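Local coordinates for MutT related protein (Methanosarcina mazei, PDB 3GRN) that probably acts as a Nudix-family (MutT-related) hydrolase, although its physiological substrate is not established, at residues I15-E18 against K19-L23; R26-E29 against N30-T33; D48-L51 against K52-V55; F129-R132 against F133-N137. All coordinates share one frame; numbering follows the deposited sequence. Where two conformers were deposited one is given.

Contact 1. Residues I15-E18 against K19-L23; sequences IRNE and KGEFL
Ile15 O accepts from Leu23 N (2.9 Å), the backbones of Arg16 and Phe22 are bridged, and Asn17 N donates to Glu21 O (3.1 Å), so the chain runs back almost antiparallel to itself. Beyond these rungs, Asn17 to Gly20 form a type I turn, closed by Gly20 N on Asn17 O at 2.9 Å. The CG of Asn17 stands between the backbone N and the carbonyl carbon (chi1 62°), which folds the amide back over the turn: OD1 takes Glu21 N at 2.9 Å from above the amide plane, with a weak second bond from Lys19 N. Its ND2 reaches Glu21 OE1 at 3.0 Å, nearly straight (169°), in the amide plane and on the anti lone pair of the carboxylate. Cut back to an alanine, this position would probably leave Glu21 N without its side-chain acceptor and the Glu21 carboxylate free to turn. With Gly20 at positive phi, the loop is a type I turn with a G1 beta bulge, and pairing is confined to the ends of strands 7-16 and 22-27, which strand 38-44 separates in the sheet. On the other face, Arg16 runs alongside Phe22, NE lying 3.4 Å from CE1 with the planes 56° apart; its guanidinium goes on to Asp91, while the Phe22 ring meets Phe130 edge-to-face. A water bridges Ile15 N and Leu23 O where the strands part.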
loop_
_atom_site.group_PDB
_atom_site.type_symbol
_atom_site.label_atom_id
_atom_site.label_comp_id
_atom_site.label_asym_id
_atom_site.label_seq_id
_atom_site.Cartn_x
_atom_site.Cartn_y
_atom_site.Cartn_z
ATOM N N ILE A 15 -9.043 1.530 -16.997
ATOM C CA ILE A 15 -7.903 1.774 -17.874
ATOM C C ILE A 15 -7.978 0.763 -18.993
ATOM O O ILE A 15 -7.980 -0.431 -18.716
ATOM C CB ILE A 15 -6.588 1.603 -17.112
ATOM C CG1 ILE A 15 -6.498 2.653 -15.997
ATOM C CG2 ILE A 15 -5.397 1.707 -18.046
ATOM C CD1 ILE A 15 -5.301 2.515 -15.126
ATOM N N ARG A 16 -7.979 1.255 -20.239
ATOM C CA ARG A 16 -8.096 0.384 -21.417
ATOM C C ARG A 16 -6.819 0.347 -22.247
ATOM O O ARG A 16 -6.031 1.287 -22.225
ATOM C CB ARG A 16 -9.254 0.824 -22.322
ATOM C CG ARG A 16 -10.596 0.913 -21.633
ATOM C CD ARG A 16 -11.544 1.691 -22.519
ATOM N NE ARG A 16 -12.722 2.162 -21.804
ATOM C CZ ARG A 16 -12.765 3.264 -21.060
ATOM N NH1 ARG A 16 -11.688 4.032 -20.910
ATOM N NH2 ARG A 16 -13.896 3.591 -20.452
ATOM N N ASN A 17 -6.635 -0.753 -22.976
ATOM C CA ASN A 17 -5.526 -0.874 -23.915
ATOM C C ASN A 17 -5.975 -0.457 -25.310
ATOM O O ASN A 17 -7.121 -0.031 -25.493
ATOM C CB ASN A 17 -4.922 -2.294 -23.908
ATOM C CG ASN A 17 -5.911 -3.398 -24.333
ATOM O OD1 ASN A 17 -7.025 -3.143 -24.796
ATOM N ND2 ASN A 17 -5.481 -4.643 -24.167
ATOM N N GLU A 18 -5.088 -0.625 -26.291
ATOM C CA GLU A 18 -5.382 -0.304 -27.698
ATOM C C GLU A 18 -6.636 -1.004 -28.243
ATOM O O GLU A 18 -7.310 -0.474 -29.133
ATOM C CB GLU A 18 -4.180 -0.644 -28.583
ATOM C CG GLU A 18 -2.845 -0.149 -28.032
ATOM C CD GLU A 18 -2.049 -1.230 -27.292
ATOM O OE1 GLU A 18 -2.552 -1.788 -26.290
ATOM O OE2 GLU A 18 -0.905 -1.514 -27.708
ATOM N N LYS A 19 -6.934 -2.180 -27.696
ATOM C CA LYS A 19 -8.083 -2.980 -28.090
ATOM C C LYS A 19 -9.367 -2.638 -27.320
ATOM O O LYS A 19 -10.435 -3.170 -27.638
ATOM C CB LYS A 19 -7.754 -4.462 -27.926
ATOM C CG LYS A 19 -6.729 -4.982 -28.930
ATOM C CD LYS A 19 -6.046 -6.270 -28.462
ATOM C CE LYS A 19 -4.933 -6.005 -27.434
ATOM N NZ LYS A 19 -3.988 -4.917 -27.842
ATOM N N GLY A 20 -9.270 -1.759 -26.318
ATOM C CA GLY A 20 -10.430 -1.396 -25.491
ATOM C C GLY A 20 -10.760 -2.372 -24.367
ATOM O O GLY A 20 -11.829 -2.274 -23.755
ATOM N N GLU A 21 -9.856 -3.313 -24.093
ATOM C CA GLU A 21 -10.006 -4.251 -22.982
ATOM C C GLU A 21 -9.574 -3.555 -21.687
ATOM O O GLU A 21 -8.650 -2.749 -21.711
ATOM C CB GLU A 21 -9.137 -5.491 -23.178
ATOM C CG GLU A 21 -9.432 -6.301 -24.450
ATOM C CD GLU A 21 -8.389 -7.375 -24.704
ATOM O OE1 GLU A 21 -7.175 -7.071 -24.587
ATOM O OE2 GLU A 21 -8.783 -8.526 -25.018
ATOM N N PHE A 22 -10.229 -3.895 -20.579
ATOM C CA PHE A 22 -9.986 -3.238 -19.281
ATOM C C PHE A 22 -8.927 -3.930 -18.439
ATOM O O PHE A 22 -8.865 -5.150 -18.378
ATOM C CB PHE A 22 -11.281 -3.166 -18.461
ATOM C CG PHE A 22 -12.355 -2.327 -19.100
ATOM C CD1 PHE A 22 -12.421 -0.965 -18.871
ATOM C CD2 PHE A 22 -13.301 -2.914 -19.939
ATOM C CE1 PHE A 22 -13.416 -0.182 -19.458
ATOM C CE2 PHE A 22 -14.293 -2.146 -20.536
ATOM C CZ PHE A 22 -14.355 -0.785 -20.294
ATOM N N LEU A 23 -8.134 -3.127 -17.746
ATOM C CA LEU A 23 -7.094 -3.647 -16.862
ATOM C C LEU A 23 -7.687 -4.140 -15.551
ATOM O O LEU A 23 -8.259 -3.349 -14.777
ATOM C CB LEU A 23 -6.037 -2.562 -16.584
ATOM C CG LEU A 23 -4.867 -2.984 -15.675
ATOM C CD1 LEU A 23 -4.131 -4.238 -16.147
ATOM C CD2 LEU A 23 -3.896 -1.816 -15.421
HETATM O O HOH W 1 -9.184 -0.763 -15.338
#

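Contact 2. Residues R26-E29 against N30-T33; sequences RRSE and NSRT
The type I beta turn from Ser28 to Ser31 takes the chain off strand 22-27 and into the loop that leads to strand 38-44. Its backbone closure, Ser31 N to Ser28 O, is weak at 3.4 Å, and the Ser31 hydroxyl reinforces it: OG donates to the same Ser28 O at 2.8 Å, coming from above the carbonyl plane. Beside its own backbone N (chi1 -47°), that hydroxyl lies folded back over the turn. Arg27 reaches over to Thr33, farther along the loop. Its chain bends at chi3 (65°), which swings the guanidinium side-on to Thr33, so that NE (3.1 Å) and NH2 (3.0 Å) both donate to Thr33 O from the same face of that carbonyl. The remaining nitrogen, NH1, forms a salt bridge with Asp39 of strand 38-44. A leucine in its place would probably leave Thr33 O without both donors and Asp39 without its cation, freeing the loop to move. Near the start of the turn, Arg26 NH2 and Glu29 OE2 form a salt bridge at 3.3 Å, and Arg26 also pairs with Glu107. Farther out, Arg32 pairs with Glu82 and packs on Met119 of the second subunit. Two carbonyl oxygens, those of Ser28 and Thr33, thus each gather two hydrogens, so this surface loop is probably held more by side-chain donors than by its one weak backbone bond.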
loop_
_atom_site.group_PDB
_atom_site.type_symbol
_atom_site.label_atom_id
_atom_site.label_comp_id
_atom_site.label_asym_id
_atom_site.label_seq_id
_atom_site.Cartn_x
_atom_site.Cartn_y
_atom_site.Cartn_z
ATOM N N ARG A 26 -5.206 -9.067 -9.950
ATOM C CA ARG A 26 -5.578 -10.042 -8.921
ATOM C C ARG A 26 -4.838 -9.774 -7.632
ATOM O O ARG A 26 -3.623 -9.705 -7.642
ATOM C CB ARG A 26 -5.332 -11.471 -9.397
ATOM C CG ARG A 26 -5.869 -12.488 -8.402
ATOM C CD ARG A 26 -6.069 -13.847 -9.003
ATOM N NE ARG A 26 -4.873 -14.667 -8.919
ATOM C CZ ARG A 26 -4.492 -15.375 -7.852
ATOM N NH1 ARG A 26 -3.378 -16.088 -7.912
ATOM N NH2 ARG A 26 -5.192 -15.370 -6.716
ATOM N N ARG A 27 -5.568 -9.678 -6.525
ATOM C CA ARG A 27 -5.041 -9.268 -5.233
ATOM C C ARG A 27 -4.171 -10.362 -4.605
ATOM O O ARG A 27 -4.434 -11.539 -4.813
ATOM C CB ARG A 27 -6.183 -8.928 -4.283
ATOM C CG ARG A 27 -7.040 -7.749 -4.727
ATOM C CD ARG A 27 -8.273 -7.538 -3.823
ATOM N NE ARG A 27 -7.930 -7.167 -2.445
ATOM C CZ ARG A 27 -7.611 -5.937 -2.041
ATOM N NH1 ARG A 27 -7.579 -4.930 -2.905
ATOM N NH2 ARG A 27 -7.305 -5.710 -0.767
ATOM N N SER A 28 -3.151 -9.951 -3.844
ATOM C CA SER A 28 -2.270 -10.916 -3.176
ATOM C C SER A 28 -2.996 -11.640 -2.041
ATOM O O SER A 28 -4.008 -11.137 -1.510
ATOM C CB SER A 28 -1.018 -10.247 -2.640
ATOM O OG SER A 28 -1.312 -9.451 -1.510
ATOM N N GLU A 29 -2.461 -12.805 -1.675
ATOM C CA GLU A 29 -3.075 -13.680 -0.663
ATOM C C GLU A 29 -2.963 -13.138 0.768
ATOM O O GLU A 29 -3.753 -13.504 1.642
ATOM C CB GLU A 29 -2.503 -15.085 -0.764
ATOM C CG GLU A 29 -2.674 -15.719 -2.134
ATOM C CD GLU A 29 -4.108 -16.088 -2.431
ATOM O OE1 GLU A 29 -4.875 -16.331 -1.461
ATOM O OE2 GLU A 29 -4.452 -16.150 -3.636
ATOM N N ASN A 30 -1.999 -12.246 0.984
ATOM C CA ASN A 30 -1.744 -11.657 2.300
ATOM C C ASN A 30 -2.537 -10.374 2.584
ATOM O O ASN A 30 -2.326 -9.724 3.624
ATOM C CB ASN A 30 -0.242 -11.390 2.469
ATOM C CG ASN A 30 0.619 -12.466 1.831
ATOM O OD1 ASN A 30 1.393 -12.193 0.912
ATOM N ND2 ASN A 30 0.480 -13.701 2.307
ATOM N N SER A 31 -3.436 -10.013 1.659
ATOM C CA SER A 31 -4.323 -8.864 1.824
ATOM C C SER A 31 -5.367 -9.159 2.900
ATOM O O SER A 31 -5.958 -10.258 2.951
ATOM C CB SER A 31 -5.037 -8.517 0.508
ATOM O OG SER A 31 -4.139 -8.484 -0.595
ATOM N N ARG A 32 -5.572 -8.167 3.762
ATOM C CA ARG A 32 -6.559 -8.224 4.841
ATOM C C ARG A 32 -7.997 -8.394 4.315
ATOM O O ARG A 32 -8.789 -9.138 4.893
ATOM C CB ARG A 32 -6.427 -6.961 5.708
ATOM C CG ARG A 32 -7.512 -6.773 6.742
ATOM C CD ARG A 32 -7.317 -5.468 7.497
ATOM N NE ARG A 32 -7.985 -5.472 8.800
ATOM C CZ ARG A 32 -7.475 -6.001 9.913
ATOM N NH1 ARG A 32 -6.280 -6.588 9.899
ATOM N NH2 ARG A 32 -8.165 -5.947 11.046
ATOM N N THR A 33 -8.311 -7.707 3.213
ATOM C CA THR A 33 -9.637 -7.734 2.586
ATOM C C THR A 33 -9.531 -8.365 1.195
ATOM O O THR A 33 -8.551 -8.119 0.476
ATOM C CB THR A 33 -10.213 -6.293 2.446
ATOM O OG1 THR A 33 -9.429 -5.540 1.510
ATOM C CG2 THR A 33 -10.196 -5.555 3.790
#

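Contact 3. Residues D48-L51 against K52-V55; sequences DESL and KEGV
Glu49 packs flat against the bare CA of Gly54, with its CD only 3.3 Å from Gly54 CA, and this is the tight part of the contact. CG stands opposite the backbone N (chi1 -179°) and the chain stays extended, which carries the carboxylate across the first turn of helix 51-63. A beta carbon at Gly54 would crowd the Glu49 carboxylate, about 3.1 Å from its OE2. The same carboxylate has other partners: OE1 forms a salt bridge with Arg57 and OE2 accepts from Asn46 N. Glu49 and Arg57 are the glutamate and arginine of the Nudix box, GX5EX7REUXEEXG, which residues 43-64 match in a protein of that family. Ser50 and Glu53, on the looser and more exposed flank, make a reciprocal capping box. Ser50 OG takes Glu53 N at 3.2 Å, and Glu53 OE1 in return accepts Ser50 N at 3.2 Å, nearly straight (166°) though from above the carboxylate plane. Lys52 also extends along the outside, its NZ reaching the carbonyls of Pro69 and Gly70. The regular helix bonds start here with Gly54 N to Ser50 O and Val55 N to Leu51 O, both 2.9 Å, while Leu51 and Val55 turn to the sheet. The box therefore occupies N-H groups that have no earlier helical carbonyl, and the negative charge of Glu53 near this helix start would probably be favourable.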
loop_
_atom_site.group_PDB
_atom_site.type_symbol
_atom_site.label_atom_id
_atom_site.label_comp_id
_atom_site.label_asym_id
_atom_site.label_seq_id
_atom_site.Cartn_x
_atom_site.Cartn_y
_atom_site.Cartn_z
ATOM N N ASP A 48 -7.086 14.086 3.725
ATOM C CA ASP A 48 -6.803 15.393 3.086
ATOM C C ASP A 48 -6.531 15.352 1.577
ATOM O O ASP A 48 -6.118 16.350 0.991
ATOM C CB ASP A 48 -5.690 16.163 3.826
ATOM C CG ASP A 48 -5.943 16.268 5.323
ATOM O OD1 ASP A 48 -6.903 16.964 5.720
ATOM O OD2 ASP A 48 -5.180 15.656 6.105
ATOM N N GLU A 49 -6.803 14.211 0.941
ATOM C CA GLU A 49 -6.504 14.034 -0.469
ATOM C C GLU A 49 -7.747 14.230 -1.359
ATOM O O GLU A 49 -8.829 13.773 -0.996
ATOM C CB GLU A 49 -5.976 12.611 -0.654
ATOM C CG GLU A 49 -5.590 12.244 -2.057
ATOM C CD GLU A 49 -4.967 10.878 -2.117
ATOM O OE1 GLU A 49 -3.838 10.777 -2.643
ATOM O OE2 GLU A 49 -5.617 9.903 -1.658
ATOM N N SER A 50 -7.585 14.852 -2.520
ATOM C CA SER A 50 -8.696 14.926 -3.497
ATOM C C SER A 50 -8.930 13.579 -4.209
ATOM O O SER A 50 -8.013 12.753 -4.281
ATOM C CB SER A 50 -8.451 16.015 -4.532
ATOM O OG SER A 50 -7.528 15.591 -5.521
ATOM N N LEU A 51 -10.128 13.344 -4.751
ATOM C CA LEU A 51 -10.387 12.021 -5.377
ATOM C C LEU A 51 -9.454 11.772 -6.581
ATOM O O LEU A 51 -8.866 10.685 -6.706
ATOM C CB LEU A 51 -11.851 11.876 -5.842
ATOM C CG LEU A 51 -12.911 11.983 -4.761
ATOM C CD1 LEU A 51 -14.278 11.739 -5.399
ATOM C CD2 LEU A 51 -12.642 11.018 -3.599
ATOM N N LYS A 52 -9.279 12.775 -7.433
ATOM C CA LYS A 52 -8.448 12.626 -8.626
ATOM C C LYS A 52 -6.958 12.444 -8.293
ATOM O O LYS A 52 -6.261 11.708 -8.995
ATOM C CB LYS A 52 -8.663 13.790 -9.598
ATOM C CG LYS A 52 -9.923 13.578 -10.480
ATOM C CD LYS A 52 -9.952 14.480 -11.718
ATOM C CE LYS A 52 -11.207 14.232 -12.522
ATOM N NZ LYS A 52 -11.084 14.750 -13.925
ATOM N N GLU A 53 -6.497 13.076 -7.211
ATOM C CA GLU A 53 -5.118 12.872 -6.726
ATOM C C GLU A 53 -4.995 11.436 -6.244
ATOM O O GLU A 53 -4.016 10.753 -6.539
ATOM C CB GLU A 53 -4.776 13.821 -5.570
ATOM C CG GLU A 53 -4.321 15.225 -5.977
ATOM C CD GLU A 53 -4.396 16.276 -4.839
ATOM O OE1 GLU A 53 -4.838 15.967 -3.699
ATOM O OE2 GLU A 53 -4.005 17.437 -5.098
ATOM N N GLY A 54 -6.004 10.986 -5.493
ATOM C CA GLY A 54 -6.050 9.620 -5.000
ATOM C C GLY A 54 -5.985 8.562 -6.083
ATOM O O GLY A 54 -5.219 7.606 -5.981
ATOM N N VAL A 55 -6.784 8.730 -7.127
ATOM C CA VAL A 55 -6.823 7.666 -8.127
ATOM C C VAL A 55 -5.511 7.632 -8.927
ATOM O O VAL A 55 -5.009 6.540 -9.195
ATOM C CB VAL A 55 -8.125 7.694 -8.975
ATOM C CG1 VAL A 55 -8.150 8.884 -9.876
ATOM C CG2 VAL A 55 -8.351 6.361 -9.682
#

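Contact 4. Residues F129-R132 against F133-N137; sequences FFER and FDREN
Phe129 and Phe133, one helical turn apart, point the same way with ring planes 19° from parallel, but the rings are slid so far that they barely overlap (centroids 5.8 Å apart). What covers the Phe129 face is Phe133 CB, 4.0 Å from CE2. Both side chains have CG opposite the backbone N (chi1 169° and -178°), which sends the rings out from the same flank of the helix. Asn137 folds back on the next turn: its ND2 lies 3.3 Å over the centre of the Phe133 ring plane and donates to Phe133 O at 2.7 Å, while Asn137 N reaches that oxygen from the opposite face of the carbonyl. Elsewhere on the helix the contacts are of charged side chains. The Arg135 guanidinium lays one face over Arg132 CA, and its NH2 makes a long salt bridge to Glu131 OE1 (3.7 Å), the two side chains crossing at about a right angle. Glu136 runs alongside Arg132 but touches its aliphatic part, OE2 to CG at 3.5 Å; the Arg132 guanidinium goes instead to Asp128 and to Gln75 O. Helix 124-137 thus lies against the sheet by its phenylalanines: Phe129 and Phe133 on Leu14 of strand 7-16 and Ala73 of strand 72-79, with Phe130 wedged between Leu14 and the short helix 113-116, at Leu113 and Ile116.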
loop_
_atom_site.group_PDB
_atom_site.type_symbol
_atom_site.label_atom_id
_atom_site.label_comp_id
_atom_site.label_asym_id
_atom_site.label_seq_id
_atom_site.Cartn_x
_atom_site.Cartn_y
_atom_site.Cartn_z
ATOM N N PHE A 129 -21.346 -3.124 -11.615
ATOM C CA PHE A 129 -20.856 -1.834 -12.105
ATOM C C PHE A 129 -20.698 -1.852 -13.616
ATOM O O PHE A 129 -21.134 -0.924 -14.293
ATOM C CB PHE A 129 -19.519 -1.409 -11.475
ATOM C CG PHE A 129 -18.897 -0.217 -12.176
ATOM C CD1 PHE A 129 -19.313 1.071 -11.863
ATOM C CD2 PHE A 129 -17.949 -0.390 -13.199
ATOM C CE1 PHE A 129 -18.796 2.172 -12.529
ATOM C CE2 PHE A 129 -17.420 0.697 -13.869
ATOM C CZ PHE A 129 -17.845 1.987 -13.533
ATOM N N PHE A 130 -20.029 -2.890 -14.125
ATOM C CA PHE A 130 -19.770 -3.000 -15.564
ATOM C C PHE A 130 -21.051 -3.187 -16.365
ATOM O O PHE A 130 -21.153 -2.689 -17.473
ATOM C CB PHE A 130 -18.787 -4.108 -15.865
ATOM C CG PHE A 130 -17.352 -3.703 -15.695
ATOM C CD1 PHE A 130 -16.708 -2.962 -16.682
ATOM C CD2 PHE A 130 -16.640 -4.065 -14.547
ATOM C CE1 PHE A 130 -15.372 -2.602 -16.544
ATOM C CE2 PHE A 130 -15.301 -3.712 -14.404
ATOM C CZ PHE A 130 -14.671 -2.973 -15.406
ATOM N N GLU A 131 -22.032 -3.867 -15.785
ATOM C CA GLU A 131 -23.333 -4.024 -16.435
ATOM C C GLU A 131 -24.042 -2.673 -16.564
ATOM O O GLU A 131 -24.617 -2.363 -17.602
ATOM C CB GLU A 131 -24.202 -5.027 -15.672
ATOM C CG GLU A 131 -24.922 -6.044 -16.567
ATOM C CD GLU A 131 -25.677 -5.405 -17.728
ATOM O OE1 GLU A 131 -26.630 -4.636 -17.474
ATOM O OE2 GLU A 131 -25.314 -5.673 -18.896
ATOM N N ARG A 132 -23.954 -1.861 -15.513
ATOM C CA ARG A 132 -24.510 -0.517 -15.480
ATOM C C ARG A 132 -23.734 0.440 -16.402
ATOM O O ARG A 132 -24.337 1.188 -17.167
ATOM C CB ARG A 132 -24.523 -0.035 -14.014
ATOM C CG ARG A 132 -24.932 1.391 -13.755
ATOM C CD ARG A 132 -25.142 1.635 -12.237
ATOM N NE ARG A 132 -23.931 1.445 -11.414
ATOM C CZ ARG A 132 -23.723 0.410 -10.599
ATOM N NH1 ARG A 132 -24.635 -0.548 -10.493
ATOM N NH2 ARG A 132 -22.604 0.319 -9.888
ATOM N N PHE A 133 -22.397 0.402 -16.341
ATOM C CA PHE A 133 -21.537 1.212 -17.214
ATOM C C PHE A 133 -21.839 0.970 -18.703
ATOM O O PHE A 133 -21.926 1.917 -19.483
ATOM C CB PHE A 133 -20.071 0.903 -16.914
ATOM C CG PHE A 133 -19.093 1.716 -17.710
ATOM C CD1 PHE A 133 -18.873 3.059 -17.408
ATOM C CD2 PHE A 133 -18.373 1.129 -18.755
ATOM C CE1 PHE A 133 -17.950 3.810 -18.136
ATOM C CE2 PHE A 133 -17.445 1.867 -19.481
ATOM C CZ PHE A 133 -17.240 3.211 -19.177
ATOM N N ASP A 134 -21.993 -0.303 -19.061
ATOM C CA ASP A 134 -22.289 -0.734 -20.435
ATOM C C ASP A 134 -23.603 -0.131 -20.948
ATOM O O ASP A 134 -23.669 0.367 -22.078
ATOM C CB ASP A 134 -22.344 -2.266 -20.498
ATOM C CG ASP A 134 -22.622 -2.806 -21.909
ATOM O OD1 ASP A 134 -22.080 -2.269 -22.901
ATOM O OD2 ASP A 134 -23.371 -3.803 -22.013
ATOM N N ARG A 135 -24.632 -0.159 -20.106
ATOM C CA ARG A 135 -25.933 0.382 -20.490
ATOM C C ARG A 135 -25.952 1.919 -20.534
ATOM O O ARG A 135 -26.688 2.505 -21.326
ATOM C CB ARG A 135 -27.068 -0.212 -19.636
ATOM C CG ARG A 135 -27.472 0.577 -18.396
ATOM C CD ARG A 135 -28.742 0.007 -17.777
ATOM N NE ARG A 135 -28.471 -1.171 -16.953
ATOM C CZ ARG A 135 -28.346 -1.145 -15.629
ATOM N NH1 ARG A 135 -28.481 -0.001 -14.965
ATOM N NH2 ARG A 135 -28.095 -2.266 -14.967
ATOM N N GLU A 136 -25.119 2.573 -19.724
ATOM C CA GLU A 136 -25.056 4.032 -19.754
ATOM C C GLU A 136 -24.208 4.571 -20.919
ATOM O O GLU A 136 -24.349 5.734 -21.305
ATOM C CB GLU A 136 -24.628 4.608 -18.390
ATOM C CG GLU A 136 -25.597 4.203 -17.261
ATOM C CD GLU A 136 -25.202 4.709 -15.875
ATOM O OE1 GLU A 136 -24.090 5.265 -15.710
ATOM O OE2 GLU A 136 -26.027 4.543 -14.944
ATOM N N ASN A 137 -23.353 3.723 -21.487
ATOM C CA ASN A 137 -22.633 4.084 -22.709
ATOM C C ASN A 137 -23.427 3.788 -23.981
ATOM O O ASN A 137 -23.730 4.702 -24.752
ATOM C CB ASN A 137 -21.267 3.404 -22.769
ATOM C CG ASN A 137 -20.244 4.090 -21.897
ATOM O OD1 ASN A 137 -19.417 4.863 -22.383
ATOM N ND2 ASN A 137 -20.300 3.824 -20.596
#

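Overall arrangement
From the N terminus, contact 1 closes the turn between strands 7-16 and 22-27, which pair only at the ends beside it because strand 38-44 comes between them in the sheet. Contact 2 follows at the far end of strand 22-27, turning the chain into the loop before strand 38-44. After that strand, contact 3 opens helix 51-63. Contact 4 lies much later, in helix 124-137. All four are local and in series; none nests or crosses. Contacts 1 and 4 touch, Arg16 packing on Phe133, so the last helix is fastened to the first turn. Contacts 2 and 4 lie on opposite sides of the chain's centre, about 27 Å apart between centres, and contact 3 touches none of the others.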